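PDB 4WK5: geranyltranstransferase from Thermotoga neapolitana, which probably acts as a magnesium-dependent prenyltransferase of the FPP/GGPP synthase family, joining isoprenoid diphosphates into longer chains. Local coordinates for residues Ala261-Tyr264 with Tyr265-Leu269. Residues are numbered along the deposited sequence; the frame is centred on the assembly and turned at random.
Sequences ADKY and YEEVL
With CG of E267 anti to its carbonyl carbon (chi1 -71°) and the chain extended beyond it, the carboxylate is carried back along the helix to the side chains of K263 and Y264. K263, whose CG stands opposite its own backbone N, runs beside E267 in the same direction, and its CG lies 3.7 Å from E267 OE2. The charged ends do not meet: K263 NZ stays 5.1 Å from E267 OE2, so any attraction between the opposite charges is probably weak and acts over a distance. On the other flank, OE1 of E267 approaches CD1 of Y264 obliquely at 3.9 Å, ring and carboxylate planes 37° apart. These are i to i+3 and i+4 neighbours on helix 248-274 of the largely helical isoprenoid synthase fold, and four consecutive alpha-helical bonds, among them E267 N to K263 O at 3.0 Å, fix their spacing. E267 OE1 also forms a salt bridge with K214 of helix 206-229, and Y264 OH hydrogen-bonds E179. Shortening E267 to an alanine is likely to leave K214 without this partner and remove the oblique carboxylate contact beside CD1 of Y264. One turn along from Y264, V268 N donates to Y264 O at 3.0 Å. V268 CG2 lies 3.3 Å from Y264 O.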
loop_
_atom_site.group_PDB
_atom_site.type_symbol
_atom_site.label_atom_id
_atom_site.label_comp_id
_atom_site.label_asym_id
_atom_site.label_seq_id
_atom_site.Cartn_x
_atom_site.Cartn_y
_atom_site.Cartn_z
ATOM N N ALA A 261 11.789 -27.624 -9.156
ATOM C CA ALA A 261 10.814 -26.849 -9.921
ATOM C C ALA A 261 9.936 -27.767 -10.759
ATOM O O ALA A 261 8.710 -27.610 -10.808
ATOM C CB ALA A 261 11.520 -25.825 -10.807
ATOM N N ASP A 262 10.562 -28.748 -11.405
ATOM C CA ASP A 262 9.812 -29.683 -12.226
ATOM C C ASP A 262 8.833 -30.484 -11.378
ATOM O O ASP A 262 7.702 -30.732 -11.796
ATOM C CB ASP A 262 10.754 -30.636 -12.967
ATOM C CG ASP A 262 11.494 -29.967 -14.116
ATOM O OD1 ASP A 262 11.072 -28.882 -14.569
ATOM O OD2 ASP A 262 12.494 -30.551 -14.591
ATOM N N LYS A 263 9.270 -30.886 -10.187
ATOM C CA LYS A 263 8.441 -31.695 -9.301
ATOM C C LYS A 263 7.196 -30.935 -8.875
ATOM O O LYS A 263 6.082 -31.467 -8.943
ATOM C CB LYS A 263 9.218 -32.130 -8.058
ATOM C CG LYS A 263 8.384 -32.983 -7.106
ATOM C CD LYS A 263 9.144 -33.368 -5.844
ATOM C CE LYS A 263 9.257 -32.194 -4.882
ATOM N NZ LYS A 263 10.059 -32.530 -3.668
ATOM N N TYR A 264 7.401 -29.696 -8.431
ATOM C CA TYR A 264 6.308 -28.806 -8.042
ATOM C C TYR A 264 5.358 -28.545 -9.211
ATOM O O TYR A 264 4.137 -28.608 -9.056
ATOM C CB TYR A 264 6.857 -27.477 -7.522
ATOM C CG TYR A 264 7.426 -27.497 -6.118
ATOM C CD1 TYR A 264 7.395 -28.646 -5.339
ATOM C CD2 TYR A 264 7.980 -26.342 -5.563
ATOM C CE1 TYR A 264 7.914 -28.650 -4.052
ATOM C CE2 TYR A 264 8.497 -26.335 -4.278
ATOM C CZ TYR A 264 8.463 -27.489 -3.530
ATOM O OH TYR A 264 8.985 -27.481 -2.255
ATOM N N TYR A 265 5.921 -28.242 -10.379
ATOM C CA TYR A 265 5.101 -27.957 -11.553
ATOM C C TYR A 265 4.223 -29.150 -11.901
ATOM O O TYR A 265 3.037 -28.996 -12.203
ATOM C CB TYR A 265 5.968 -27.588 -12.756
ATOM C CG TYR A 265 5.313 -26.574 -13.664
ATOM C CD1 TYR A 265 5.567 -25.216 -13.512
ATOM C CD2 TYR A 265 4.426 -26.965 -14.654
ATOM C CE1 TYR A 265 4.971 -24.280 -14.333
ATOM C CE2 TYR A 265 3.819 -26.040 -15.475
ATOM C CZ TYR A 265 4.094 -24.694 -15.311
ATOM O OH TYR A 265 3.495 -23.763 -16.129
ATOM N N GLU A 266 4.808 -30.346 -11.856
ATOM C CA GLU A 266 4.064 -31.550 -12.207
ATOM C C GLU A 266 2.970 -31.824 -11.182
ATOM O O GLU A 266 1.871 -32.222 -11.553
ATOM C CB GLU A 266 4.999 -32.758 -12.325
ATOM C CG GLU A 266 4.297 -34.049 -12.743
ATOM C CD GLU A 266 3.601 -33.930 -14.095
ATOM O OE1 GLU A 266 4.063 -33.138 -14.944
ATOM O OE2 GLU A 266 2.589 -34.628 -14.309
ATOM N N GLU A 267 3.265 -31.606 -9.902
ATOM C CA GLU A 267 2.252 -31.764 -8.855
ATOM C C GLU A 267 1.062 -30.838 -9.095
ATOM O O GLU A 267 -0.092 -31.245 -8.953
ATOM C CB GLU A 267 2.859 -31.500 -7.472
ATOM C CG GLU A 267 3.820 -32.590 -7.008
ATOM C CD GLU A 267 4.516 -32.262 -5.696
ATOM O OE1 GLU A 267 4.336 -31.136 -5.187
ATOM O OE2 GLU A 267 5.243 -33.137 -5.177
ATOM N N VAL A 268 1.344 -29.592 -9.469
ATOM C CA VAL A 268 0.288 -28.623 -9.707
ATOM C C VAL A 268 -0.555 -29.017 -10.921
ATOM O O VAL A 268 -1.787 -29.027 -10.845
ATOM C CB VAL A 268 0.868 -27.205 -9.894
ATOM C CG1 VAL A 268 -0.204 -26.246 -10.388
ATOM C CG2 VAL A 268 1.467 -26.725 -8.582
ATOM N N LEU A 269 0.105 -29.360 -12.026
ATOM C CA LEU A 269 -0.621 -29.773 -13.230
ATOM C C LEU A 269 -1.540 -30.962 -12.961
ATOM O O LEU A 269 -2.696 -30.973 -13.393
ATOM C CB LEU A 269 0.348 -30.119 -14.362
ATOM C CG LEU A 269 1.059 -28.926 -15.006
ATOM C CD1 LEU A 269 2.030 -29.415 -16.072
ATOM C CD2 LEU A 269 0.057 -27.938 -15.582
#